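Local coordinates for putative nucleoprotein (Infectious salmon anemia virus, PDB 4EWC) that encapsidates the negative-strand viral RNA, shielding it from nucleases and forming the ribonucleoprotein that serves as template for transcription and replication, at residues Ala453-Ser456 and Ala457-Glu461; Tyr145-Ser148 and Leu149-Met153; Ala164-Glu168 and Gly169-Ile173; Asn285-Asn288 and Ala289-Thr293; Phe390-Ile394 and Ser395-Met399. All coordinates share one frame; numbering follows the deposited sequence.

Five short local contacts, four of them at or beside helix starts, illustrate how a largely helical nucleoprotein sets its helices one after another. Along the chain they run in the order interaction 2, 3, 4, 5, 1. Interactions 2, 3 and 5 form one cluster: the centre of interaction 5 lies about 13 Å from that of interaction 2 and about 14 Å from that of interaction 3, and helix 394-402 touches both. Interaction 4 lies on the opposite side of the chain's centre from this cluster, about 32 Å from interaction 5 between centres. It meets interaction 1 where Phe-454 packs on Thr-292 and Thr-293, and both touch the second subunit, so this pair lies at the contact with that subunit.

Interaction 1. Residues Ala453-Ser456 and Ala457-Glu461; sequences AFCS and ADIIE
Cys-455 and Ile-459 make the dense part of this contact, with SG resting 3.6 Å from CB of Ile-459 and almost as near to its CG2 branch. The thiol gets there because SG lies anti to the backbone N of Cys-455 (chi1 178°), which turns it over the first turn of the coming helix. Beside it, CB of Ser-456 packs 3.6 Å from CG1 of Ile-459, so that this one isoleucine is touched by two consecutive loop residues. Ser-456 is the N-cap of helix 457-463: its OG accepts a weak hydrogen bond from Ile-459 N at 3.3 Å, while its carbonyl O takes the first regular helical bond, a nearly straight one, from Ile-460 N at 3.0 Å. The hydroxyl thus supplies a partner for an amide that has no preceding helical carbonyl to use. Packing is looser toward Ile-460, whose CD1 stays 4.3 Å from CB of Cys-455 and whose side chain also rests on helix 438-449. Asp-458 carries its carboxylate off the cap to Arg-469 in a salt bridge and to the hydroxyl of Ser-584. Glu-461, partly exposed, heads away from the loop on the solvent side, whereas the cap itself is covered by the second subunit, where Val-518 of that subunit meets Ser-456 and Ser-521 of that subunit meets Ile-459.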
loop_
_atom_site.group_PDB
_atom_site.type_symbol
_atom_site.label_atom_id
_atom_site.label_comp_id
_atom_site.label_asym_id
_atom_site.label_seq_id
_atom_site.Cartn_x
_atom_site.Cartn_y
_atom_site.Cartn_z
ATOM N N ALA A 453 -4.442 -6.976 15.242
ATOM C CA ALA A 453 -3.806 -5.684 14.952
ATOM C C ALA A 453 -2.651 -5.821 13.962
ATOM O O ALA A 453 -2.113 -4.824 13.504
ATOM C CB ALA A 453 -3.334 -4.993 16.239
ATOM N N PHE A 454 -2.275 -7.046 13.620
ATOM C CA PHE A 454 -1.052 -7.241 12.858
ATOM C C PHE A 454 -1.303 -7.597 11.417
ATOM O O PHE A 454 -0.405 -8.081 10.720
ATOM C CB PHE A 454 -0.157 -8.270 13.559
ATOM C CG PHE A 454 0.086 -7.934 14.992
ATOM C CD1 PHE A 454 0.737 -6.755 15.326
ATOM C CD2 PHE A 454 -0.399 -8.735 16.007
ATOM C CE1 PHE A 454 0.932 -6.411 16.631
ATOM C CE2 PHE A 454 -0.202 -8.379 17.332
ATOM C CZ PHE A 454 0.467 -7.217 17.639
ATOM N N CYS A 455 -2.531 -7.334 10.974
ATOM C CA CYS A 455 -2.954 -7.667 9.614
ATOM C C CYS A 455 -2.364 -6.668 8.646
ATOM O O CYS A 455 -2.093 -5.538 9.012
ATOM C CB CYS A 455 -4.468 -7.632 9.493
ATOM S SG CYS A 455 -5.101 -7.981 7.830
ATOM N N SER A 456 -2.168 -7.095 7.413
ATOM C CA SER A 456 -1.759 -6.204 6.343
ATOM C C SER A 456 -2.623 -4.941 6.303
ATOM O O SER A 456 -3.856 -5.009 6.435
ATOM C CB SER A 456 -1.858 -6.938 4.995
ATOM O OG SER A 456 -1.939 -6.023 3.914
ATOM N N ALA A 457 -1.972 -3.793 6.138
ATOM C CA ALA A 457 -2.684 -2.524 6.012
ATOM C C ALA A 457 -3.536 -2.478 4.745
ATOM O O ALA A 457 -4.649 -1.956 4.774
ATOM C CB ALA A 457 -1.709 -1.351 6.035
ATOM N N ASP A 458 -3.006 -3.011 3.646
ATOM C CA ASP A 458 -3.763 -3.087 2.403
ATOM C C ASP A 458 -5.086 -3.798 2.641
ATOM O O ASP A 458 -6.134 -3.358 2.166
ATOM C CB ASP A 458 -2.995 -3.839 1.337
ATOM C CG ASP A 458 -1.716 -3.140 0.935
ATOM O OD1 ASP A 458 -1.823 -2.138 0.194
ATOM O OD2 ASP A 458 -0.609 -3.607 1.336
ATOM N N ILE A 459 -5.024 -4.901 3.383
ATOM C CA ILE A 459 -6.203 -5.681 3.683
ATOM C C ILE A 459 -7.194 -4.869 4.500
ATOM O O ILE A 459 -8.373 -4.757 4.120
ATOM C CB ILE A 459 -5.883 -7.001 4.410
ATOM C CG1 ILE A 459 -4.990 -7.882 3.553
ATOM C CG2 ILE A 459 -7.181 -7.764 4.755
ATOM C CD1 ILE A 459 -4.658 -9.222 4.204
ATOM N N ILE A 460 -6.713 -4.331 5.623
ATOM C CA ILE A 460 -7.481 -3.401 6.459
ATOM C C ILE A 460 -8.176 -2.344 5.611
ATOM O O ILE A 460 -9.378 -2.131 5.735
ATOM C CB ILE A 460 -6.583 -2.634 7.450
ATOM C CG1 ILE A 460 -5.990 -3.582 8.497
ATOM C CG2 ILE A 460 -7.367 -1.537 8.106
ATOM C CD1 ILE A 460 -7.013 -4.152 9.433
ATOM N N GLU A 461 -7.417 -1.681 4.748
ATOM C CA GLU A 461 -7.993 -0.617 3.939
ATOM C C GLU A 461 -9.108 -1.134 3.031
ATOM O O GLU A 461 -10.163 -0.516 2.916
ATOM C CB GLU A 461 -6.938 0.101 3.113
ATOM C CG GLU A 461 -7.471 1.311 2.395
ATOM C CD GLU A 461 -7.297 2.566 3.224
ATOM O OE1 GLU A 461 -6.228 2.687 3.880
ATOM O OE2 GLU A 461 -8.222 3.426 3.219
#

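Interaction 2. Residues Tyr145-Ser148 and Leu149-Met153; sequences YNLS and LFIGM
Leu-147 and Ile-151, one helical turn apart, lean over each other at an angle on one face of helix 142-162. CD1 of Ile-151 does the touching, lying 3.9 Å from CG of Leu-147 and equally close to that leucine's CD1. Ile-151 has CG1 beside its own backbone N (chi1 -69°), which folds the CG1 branch back toward Leu-147. The second pair, Tyr-145 and Leu-149, leaves the helix on nearly the opposite side. Here both side chains start anti to the backbone N and therefore run out roughly alongside each other, meeting loosely where CE2 of the tyrosine ring comes within 4.2 Å of CD2 of Leu-149. The tyrosine ring has a further partner in Arg-244, with which it forms a cation-pi pair. Phe-150 sends its ring away from the preceding turn. The polar side chains look outward too: Ser-148 OG bonds to the carbonyl of Met-410, and Asn-146 OD1 to the main-chain N of Arg-244. Burial of the apolar side chains comes from two other helices, 253-269, which Leu-147 and Phe-150 touch, and 394-402, on which Ile-151 rests. Beneath the side chains run four successive backbone bonds, among them Ile-151 N to Leu-147 O at 2.9 Å. This i to i+4 ladder, with apolar residues repeated one turn apart, marks a regular alpha helix.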
loop_
_atom_site.group_PDB
_atom_site.type_symbol
_atom_site.label_atom_id
_atom_site.label_comp_id
_atom_site.label_asym_id
_atom_site.label_seq_id
_atom_site.Cartn_x
_atom_site.Cartn_y
_atom_site.Cartn_z
ATOM N N TYR A 145 -20.874 -23.836 14.019
ATOM C CA TYR A 145 -22.278 -23.993 14.397
ATOM C C TYR A 145 -22.491 -23.654 15.872
ATOM O O TYR A 145 -23.506 -23.063 16.248
ATOM C CB TYR A 145 -22.775 -25.417 14.093
ATOM C CG TYR A 145 -24.177 -25.666 14.593
ATOM C CD1 TYR A 145 -25.287 -25.300 13.828
ATOM C CD2 TYR A 145 -24.400 -26.252 15.838
ATOM C CE1 TYR A 145 -26.583 -25.524 14.286
ATOM C CE2 TYR A 145 -25.693 -26.469 16.306
ATOM C CZ TYR A 145 -26.779 -26.108 15.523
ATOM O OH TYR A 145 -28.059 -26.313 15.981
ATOM N N ASN A 146 -21.522 -24.038 16.700
ATOM C CA ASN A 146 -21.586 -23.788 18.136
ATOM C C ASN A 146 -21.489 -22.313 18.461
ATOM O O ASN A 146 -22.211 -21.804 19.316
ATOM C CB ASN A 146 -20.491 -24.566 18.868
ATOM C CG ASN A 146 -20.780 -26.049 18.917
ATOM O OD1 ASN A 146 -21.913 -26.477 18.669
ATOM N ND2 ASN A 146 -19.771 -26.842 19.242
ATOM N N LEU A 147 -20.588 -21.638 17.758
ATOM C CA LEU A 147 -20.411 -20.213 17.923
ATOM C C LEU A 147 -21.662 -19.460 17.470
ATOM O O LEU A 147 -22.084 -18.539 18.153
ATOM C CB LEU A 147 -19.151 -19.712 17.204
ATOM C CG LEU A 147 -18.922 -18.191 17.273
ATOM C CD1 LEU A 147 -18.653 -17.708 18.693
ATOM C CD2 LEU A 147 -17.802 -17.783 16.336
ATOM N N SER A 148 -22.267 -19.850 16.348
ATOM C CA SER A 148 -23.512 -19.202 15.915
ATOM C C SER A 148 -24.660 -19.470 16.868
ATOM O O SER A 148 -25.525 -18.610 17.072
ATOM C CB SER A 148 -23.923 -19.619 14.503
ATOM O OG SER A 148 -23.056 -19.067 13.537
ATOM N N LEU A 149 -24.684 -20.668 17.436
ATOM C CA LEU A 149 -25.727 -21.022 18.388
ATOM C C LEU A 149 -25.555 -20.171 19.639
ATOM O O LEU A 149 -26.501 -19.526 20.109
ATOM C CB LEU A 149 -25.659 -22.508 18.737
ATOM C CG LEU A 149 -26.722 -22.971 19.722
ATOM C CD1 LEU A 149 -28.072 -22.481 19.233
ATOM C CD2 LEU A 149 -26.739 -24.473 19.891
ATOM N N PHE A 150 -24.330 -20.179 20.157
ATOM C CA PHE A 150 -23.940 -19.358 21.289
ATOM C C PHE A 150 -24.369 -17.917 21.094
ATOM O O PHE A 150 -25.022 -17.346 21.963
ATOM C CB PHE A 150 -22.424 -19.434 21.515
ATOM C CG PHE A 150 -21.943 -18.652 22.710
ATOM C CD1 PHE A 150 -21.790 -17.273 22.650
ATOM C CD2 PHE A 150 -21.626 -19.301 23.885
ATOM C CE1 PHE A 150 -21.361 -16.568 23.749
ATOM C CE2 PHE A 150 -21.192 -18.610 24.985
ATOM C CZ PHE A 150 -21.058 -17.244 24.921
ATOM N N ILE A 151 -23.988 -17.322 19.967
ATOM C CA ILE A 151 -24.321 -15.923 19.719
ATOM C C ILE A 151 -25.838 -15.720 19.640
ATOM O O ILE A 151 -26.391 -14.873 20.328
ATOM C CB ILE A 151 -23.621 -15.363 18.467
ATOM C CG1 ILE A 151 -22.117 -15.251 18.720
ATOM C CG2 ILE A 151 -24.183 -13.987 18.128
ATOM C CD1 ILE A 151 -21.283 -15.106 17.454
ATOM N N GLY A 152 -26.512 -16.525 18.833
ATOM C CA GLY A 152 -27.964 -16.461 18.734
ATOM C C GLY A 152 -28.749 -16.580 20.037
ATOM O O GLY A 152 -29.877 -16.082 20.123
HETATM N N MSE A 153 -28.163 -17.228 21.048
HETATM C CA MSE A 153 -28.831 -17.402 22.340
HETATM C C MSE A 153 -28.384 -16.381 23.373
HETATM O O MSE A 153 -29.188 -15.929 24.191
HETATM C CB MSE A 153 -28.666 -18.833 22.885
HETATM C CG MSE A 153 -29.573 -19.832 22.183
HETATM SE SE MSE A 153 -29.381 -21.627 22.918
HETATM C CE MSE A 153 -30.172 -21.299 24.640
#

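Interaction 3. Residues Ala164-Glu168 and Gly169-Ile173; sequences AILSE and GEMSI
Ser-167 and Glu-170 are brought together by complementary first torsions. In the serine, OG sits between its backbone N and carbonyl carbon (chi1 77°), facing the amides of the helix start; in the glutamate, CG lies beside its own N (chi1 -74°) and the extended chain beyond it reaches back past the serine. The result is a reciprocal pair of bonds, a capping box: Glu-170 N donates to Ser-167 OG at 3.0 Å, and Ser-167 N donates to Glu-170 OE1 at 2.7 Å. The second bond is nearly straight and arrives on the anti side of the carboxylate, 22° out of its plane. Held through OE1, the carboxylate lies beside the start of a helix, where its negative charge would probably be favoured. Just outside the box, Leu-166 crosses the turn to place CD1 3.7 Å from CG of selenomethionine Met-171. This apolar bridge between the residue before the N-cap and the fourth residue after it is a hydrophobic staple. The backbone adds less, since Glu-168 O accepts only weak bonds from Met-171 N and Ser-172 N. The short helix 168-171 follows the end of helix 142-162, on whose Thr-159 and Phe-162 Met-171 packs. Leu-166 rests on Val-213 of strand 209-214, and Ile-173 occupies the N-cap position of the next helix, 174-188, while touching Thr-214 of the same strand.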
loop_
_atom_site.group_PDB
_atom_site.type_symbol
_atom_site.label_atom_id
_atom_site.label_comp_id
_atom_site.label_asym_id
_atom_site.label_seq_id
_atom_site.Cartn_x
_atom_site.Cartn_y
_atom_site.Cartn_z
ATOM N N ALA A 164 -32.595 -2.569 30.599
ATOM C CA ALA A 164 -32.852 -2.065 31.934
ATOM C C ALA A 164 -31.960 -0.862 32.183
ATOM O O ALA A 164 -32.288 0.015 32.966
ATOM C CB ALA A 164 -32.560 -3.131 32.957
ATOM N N ILE A 165 -30.831 -0.822 31.495
ATOM C CA ILE A 165 -29.743 0.076 31.843
ATOM C C ILE A 165 -29.542 1.149 30.787
ATOM O O ILE A 165 -29.183 2.278 31.100
ATOM C CB ILE A 165 -28.439 -0.737 31.980
ATOM C CG1 ILE A 165 -28.545 -1.699 33.155
ATOM C CG2 ILE A 165 -27.260 0.172 32.188
ATOM C CD1 ILE A 165 -28.839 -0.991 34.477
ATOM N N LEU A 166 -29.766 0.768 29.536
ATOM C CA LEU A 166 -29.444 1.599 28.399
ATOM C C LEU A 166 -30.666 1.813 27.565
ATOM O O LEU A 166 -31.600 1.038 27.603
ATOM C CB LEU A 166 -28.405 0.934 27.490
ATOM C CG LEU A 166 -27.026 0.529 28.007
ATOM C CD1 LEU A 166 -26.144 0.165 26.819
ATOM C CD2 LEU A 166 -26.411 1.635 28.848
ATOM N N SER A 167 -30.632 2.881 26.785
ATOM C CA SER A 167 -31.674 3.151 25.824
ATOM C C SER A 167 -31.407 2.296 24.613
ATOM O O SER A 167 -30.429 1.549 24.547
ATOM C CB SER A 167 -31.635 4.608 25.398
ATOM O OG SER A 167 -30.572 4.825 24.481
ATOM N N GLU A 168 -32.282 2.451 23.636
ATOM C CA GLU A 168 -32.175 1.758 22.375
ATOM C C GLU A 168 -31.035 2.342 21.545
ATOM O O GLU A 168 -30.203 1.611 21.004
ATOM C CB GLU A 168 -33.501 1.911 21.623
ATOM C CG GLU A 168 -33.451 1.522 20.165
ATOM C CD GLU A 168 -33.549 0.032 19.959
ATOM O OE1 GLU A 168 -33.317 -0.729 20.924
ATOM O OE2 GLU A 168 -33.870 -0.383 18.826
ATOM N N GLY A 169 -31.013 3.667 21.447
ATOM C CA GLY A 169 -30.034 4.348 20.628
ATOM C C GLY A 169 -28.635 4.095 21.149
ATOM O O GLY A 169 -27.685 3.973 20.375
ATOM N N GLU A 170 -28.527 4.019 22.473
ATOM C CA GLU A 170 -27.263 3.775 23.145
ATOM C C GLU A 170 -26.647 2.423 22.747
ATOM O O GLU A 170 -25.441 2.333 22.495
ATOM C CB GLU A 170 -27.434 3.887 24.664
ATOM C CG GLU A 170 -27.590 5.329 25.112
ATOM C CD GLU A 170 -27.970 5.521 26.581
ATOM O OE1 GLU A 170 -28.637 4.643 27.175
ATOM O OE2 GLU A 170 -27.601 6.583 27.131
HETATM N N MSE A 171 -27.473 1.385 22.668
HETATM C CA MSE A 171 -26.972 0.085 22.279
HETATM C C MSE A 171 -26.539 0.039 20.809
HETATM O O MSE A 171 -25.842 -0.877 20.394
HETATM C CB MSE A 171 -27.982 -1.015 22.596
HETATM C CG MSE A 171 -27.829 -1.572 23.997
HETATM SE SE MSE A 171 -29.303 -2.740 24.717
HETATM C CE MSE A 171 -29.479 -3.973 23.191
ATOM N N SER A 172 -26.945 1.022 20.015
ATOM C CA SER A 172 -26.524 1.064 18.612
ATOM C C SER A 172 -25.173 1.790 18.447
ATOM O O SER A 172 -24.604 1.851 17.351
ATOM C CB SER A 172 -27.615 1.694 17.716
ATOM O OG SER A 172 -27.825 3.053 18.032
ATOM N N ILE A 173 -24.662 2.321 19.549
ATOM C CA ILE A 173 -23.384 3.006 19.527
ATOM C C ILE A 173 -22.229 2.035 19.739
ATOM O O ILE A 173 -22.174 1.309 20.742
ATOM C CB ILE A 173 -23.329 4.122 20.570
ATOM C CG1 ILE A 173 -24.393 5.164 20.247
ATOM C CG2 ILE A 173 -21.941 4.766 20.595
ATOM C CD1 ILE A 173 -24.702 6.127 21.390
#

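Interaction 4. Residues Asn285-Asn288 and Ala289-Thr293; sequences NGFN and ASYTT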
loop_
_atom_site.group_PDB
_atom_site.type_symbol
_atom_site.label_atom_id
_atom_site.label_comp_id
_atom_site.label_asym_id
_atom_site.label_seq_id
_atom_site.Cartn_x
_atom_site.Cartn_y
_atom_site.Cartn_z
ATOM N N ASN A 285 10.682 -8.522 28.349
ATOM C CA ASN A 285 10.983 -9.943 28.465
ATOM C C ASN A 285 12.215 -10.326 27.657
ATOM O O ASN A 285 12.587 -11.492 27.595
ATOM C CB ASN A 285 9.775 -10.788 28.064
ATOM C CG ASN A 285 8.688 -10.785 29.123
ATOM O OD1 ASN A 285 8.483 -11.782 29.820
ATOM N ND2 ASN A 285 7.994 -9.654 29.260
ATOM N N GLY A 286 12.844 -9.330 27.044
ATOM C CA GLY A 286 14.083 -9.548 26.337
ATOM C C GLY A 286 13.903 -10.080 24.936
ATOM O O GLY A 286 14.796 -10.738 24.390
ATOM N N PHE A 287 12.745 -9.800 24.346
ATOM C CA PHE A 287 12.514 -10.149 22.951
ATOM C C PHE A 287 12.646 -8.898 22.119
ATOM O O PHE A 287 12.274 -7.794 22.549
ATOM C CB PHE A 287 11.131 -10.738 22.754
ATOM C CG PHE A 287 10.980 -12.131 23.303
ATOM C CD1 PHE A 287 10.894 -12.346 24.665
ATOM C CD2 PHE A 287 10.897 -13.225 22.453
ATOM C CE1 PHE A 287 10.749 -13.613 25.160
ATOM C CE2 PHE A 287 10.742 -14.494 22.954
ATOM C CZ PHE A 287 10.669 -14.693 24.305
ATOM N N ASN A 288 13.200 -9.073 20.929
ATOM C CA ASN A 288 13.248 -7.994 19.973
ATOM C C ASN A 288 11.831 -7.481 19.712
ATOM O O ASN A 288 10.891 -8.263 19.538
ATOM C CB ASN A 288 13.860 -8.483 18.672
ATOM C CG ASN A 288 14.179 -7.349 17.732
ATOM O OD1 ASN A 288 13.277 -6.651 17.237
ATOM N ND2 ASN A 288 15.469 -7.158 17.464
ATOM N N ALA A 289 11.676 -6.167 19.684
ATOM C CA ALA A 289 10.378 -5.555 19.407
ATOM C C ALA A 289 9.678 -6.066 18.132
ATOM O O ALA A 289 8.464 -6.043 18.053
ATOM C CB ALA A 289 10.525 -4.027 19.354
ATOM N N SER A 290 10.440 -6.522 17.144
ATOM C CA SER A 290 9.865 -7.020 15.894
ATOM C C SER A 290 8.947 -8.238 16.097
ATOM O O SER A 290 8.036 -8.475 15.311
ATOM C CB SER A 290 10.957 -7.370 14.879
ATOM O OG SER A 290 11.770 -6.250 14.575
ATOM N N TYR A 291 9.195 -8.989 17.166
ATOM C CA TYR A 291 8.399 -10.150 17.525
ATOM C C TYR A 291 7.068 -9.803 18.166
ATOM O O TYR A 291 6.365 -10.688 18.661
ATOM C CB TYR A 291 9.181 -11.048 18.488
ATOM C CG TYR A 291 10.480 -11.521 17.909
ATOM C CD1 TYR A 291 10.547 -11.947 16.587
ATOM C CD2 TYR A 291 11.645 -11.513 18.666
ATOM C CE1 TYR A 291 11.721 -12.358 16.044
ATOM C CE2 TYR A 291 12.842 -11.922 18.125
ATOM C CZ TYR A 291 12.876 -12.345 16.814
ATOM O OH TYR A 291 14.064 -12.762 16.270
ATOM N N THR A 292 6.721 -8.520 18.182
ATOM C CA THR A 292 5.455 -8.090 18.780
ATOM C C THR A 292 4.294 -8.672 17.991
ATOM O O THR A 292 3.283 -9.055 18.564
ATOM C CB THR A 292 5.340 -6.567 18.843
ATOM O OG1 THR A 292 6.461 -6.042 19.570
ATOM C CG2 THR A 292 4.038 -6.139 19.551
ATOM N N THR A 293 4.466 -8.783 16.677
ATOM C CA THR A 293 3.430 -9.354 15.821
ATOM C C THR A 293 3.058 -10.788 16.207
ATOM O O THR A 293 2.013 -11.288 15.813
ATOM C CB THR A 293 3.787 -9.265 14.312
ATOM O OG1 THR A 293 4.881 -10.135 14.005
ATOM C CG2 THR A 293 4.147 -7.818 13.927
#
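Asn-288, Tyr-291 and Ala-289 have the most surface buried across this turn, although Asn-288 as a whole remains exposed to solvent, and Asn-288 organises it. Its CG lies anti to the backbone N (chi1 -169°), which carries OD1 forward over the next residues to accept from Ser-290 N at 2.8 Å. That bond is almost straight and falls in the carbonyl plane on a lone pair, closing an Asx turn. Tyr-291 N then donates to the main-chain O of Asn-288 at 3.0 Å as the 3-10 segment begins. The tyrosine ring lies against the same asparagine, with CE2 3.6 Å from CB of Asn-288. Along its rim, CD2 of Tyr-291 meets CB of Phe-287 at 4.2 Å, each touching near the other's ring plane. Ala-289 packs outward, on Val-279 and Arg-283 of helix 279-284 and on Trp-514 of the second subunit, whose carbonyl also receives the hydroxyl of Ser-290. The turn follows the Schellman motif that ends helix 279-284 at Gly-286. Phe-287 wedges between helices 315-326 and 369-381, and Tyr-291 reaches helix 369-381 as well, packing on Cys-376 and bonding through OH to Thr-377.

Interaction 5. Residues Phe390-Ile394 and Ser395-Met399; sequences FIPPI and SSLMM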
loop_
_atom_site.group_PDB
_atom_site.type_symbol
_atom_site.label_atom_id
_atom_site.label_comp_id
_atom_site.label_asym_id
_atom_site.label_seq_id
_atom_site.Cartn_x
_atom_site.Cartn_y
_atom_site.Cartn_z
ATOM N N PHE A 390 -14.631 -14.458 12.458
ATOM C CA PHE A 390 -14.908 -13.242 11.716
ATOM C C PHE A 390 -16.331 -12.759 12.020
ATOM O O PHE A 390 -17.313 -13.243 11.434
ATOM C CB PHE A 390 -14.687 -13.476 10.224
ATOM C CG PHE A 390 -13.299 -13.940 9.904
ATOM C CD1 PHE A 390 -12.210 -13.084 10.070
ATOM C CD2 PHE A 390 -13.060 -15.245 9.486
ATOM C CE1 PHE A 390 -10.917 -13.516 9.799
ATOM C CE2 PHE A 390 -11.770 -15.676 9.215
ATOM C CZ PHE A 390 -10.704 -14.810 9.373
ATOM N N ILE A 391 -16.458 -11.832 12.965
ATOM C CA ILE A 391 -17.777 -11.335 13.308
ATOM C C ILE A 391 -17.866 -9.848 13.079
ATOM O O ILE A 391 -16.863 -9.139 13.194
ATOM C CB ILE A 391 -18.195 -11.651 14.773
ATOM C CG1 ILE A 391 -17.187 -11.061 15.770
ATOM C CG2 ILE A 391 -18.466 -13.140 14.948
ATOM C CD1 ILE A 391 -17.612 -11.204 17.236
ATOM N N PRO A 392 -19.080 -9.361 12.763
ATOM C CA PRO A 392 -19.345 -7.916 12.638
ATOM C C PRO A 392 -19.185 -7.246 13.990
ATOM O O PRO A 392 -19.074 -7.947 14.998
ATOM C CB PRO A 392 -20.824 -7.885 12.228
ATOM C CG PRO A 392 -21.404 -9.149 12.826
ATOM C CD PRO A 392 -20.323 -10.157 12.636
ATOM N N PRO A 393 -19.154 -5.924 14.026
ATOM C CA PRO A 393 -19.182 -5.202 15.304
ATOM C C PRO A 393 -20.307 -5.676 16.227
ATOM O O PRO A 393 -21.422 -5.988 15.775
ATOM C CB PRO A 393 -19.456 -3.756 14.884
ATOM C CG PRO A 393 -18.788 -3.662 13.550
ATOM C CD PRO A 393 -18.878 -5.037 12.894
ATOM N N ILE A 394 -19.995 -5.705 17.517
ATOM C CA ILE A 394 -20.890 -6.176 18.559
ATOM C C ILE A 394 -22.274 -5.546 18.468
ATOM O O ILE A 394 -23.275 -6.249 18.349
ATOM C CB ILE A 394 -20.264 -5.937 19.960
ATOM C CG1 ILE A 394 -19.002 -6.777 20.102
ATOM C CG2 ILE A 394 -21.249 -6.282 21.065
ATOM C CD1 ILE A 394 -19.247 -8.269 19.875
ATOM N N SER A 395 -22.310 -4.219 18.505
ATOM C CA SER A 395 -23.567 -3.468 18.387
ATOM C C SER A 395 -24.351 -3.857 17.152
ATOM O O SER A 395 -25.554 -4.133 17.236
ATOM C CB SER A 395 -23.318 -1.962 18.397
ATOM O OG SER A 395 -23.059 -1.519 19.711
ATOM N N SER A 396 -23.665 -3.886 16.013
ATOM C CA SER A 396 -24.276 -4.311 14.757
ATOM C C SER A 396 -24.945 -5.661 14.948
ATOM O O SER A 396 -26.083 -5.871 14.550
ATOM C CB SER A 396 -23.228 -4.390 13.651
ATOM O OG SER A 396 -22.764 -3.091 13.299
ATOM N N LEU A 397 -24.219 -6.566 15.591
ATOM C CA LEU A 397 -24.685 -7.927 15.821
ATOM C C LEU A 397 -25.948 -7.942 16.710
ATOM O O LEU A 397 -26.923 -8.614 16.392
ATOM C CB LEU A 397 -23.550 -8.746 16.430
ATOM C CG LEU A 397 -23.506 -10.277 16.415
ATOM C CD1 LEU A 397 -24.072 -10.855 15.141
ATOM C CD2 LEU A 397 -22.068 -10.757 16.605
HETATM N N MSE A 398 -25.937 -7.157 17.780
HETATM C CA MSE A 398 -27.088 -7.052 18.654
HETATM C C MSE A 398 -28.272 -6.481 17.921
HETATM O O MSE A 398 -29.392 -7.007 18.066
HETATM C CB MSE A 398 -26.718 -6.181 19.846
HETATM C CG MSE A 398 -25.962 -7.000 20.885
HETATM SE SE MSE A 398 -25.133 -5.814 22.215
HETATM C CE MSE A 398 -26.419 -6.071 23.676
HETATM N N MSE A 399 -28.065 -5.426 17.142
HETATM C CA MSE A 399 -29.147 -4.813 16.359
HETATM C C MSE A 399 -29.761 -5.809 15.375
HETATM O O MSE A 399 -30.972 -5.906 15.246
HETATM C CB MSE A 399 -28.635 -3.602 15.563
HETATM C CG MSE A 399 -28.516 -2.325 16.338
HETATM SE SE MSE A 399 -27.790 -0.879 15.193
HETATM C CE MSE A 399 -29.140 -0.925 13.764
#
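Pro-392 and Leu-397 form the apolar centre, where both methyls of the leucine lie over one side of the proline ring, near its CG: CG of Pro-392 lies 3.9 Å from CD1 and 4.2 Å from CD2 of Leu-397. The fork is turned this way because CG of Leu-397 is roughly anti to its backbone N (chi1 -161°), so the side chain folds back over the incoming loop. Ile-391 adds a looser touch, its CB 4.4 Å from CD2 of the same leucine. Further round, CG2 of Ile-394 meets the selenium of selenomethionine Met-398 at 4.1 Å, both also packing on Phe-155 of helix 142-162. Outside these lies the backbone edge, where Pro-393 O accepts from Leu-397 N, and Ile-394 O from Met-398 N, both at 2.9 Å. The polar rim is made by two serines. Ser-396 lays OG against the ring of Pro-393, 3.7 Å from its CB, and Ser-395 sends its hydroxyl outward to the carbonyl O of Met-171. With Pro-393 at the N-cap position, the pairing of Pro-392 with Leu-397 is the i, i+5 contact of a hydrophobic staple at the start of helix 394-402.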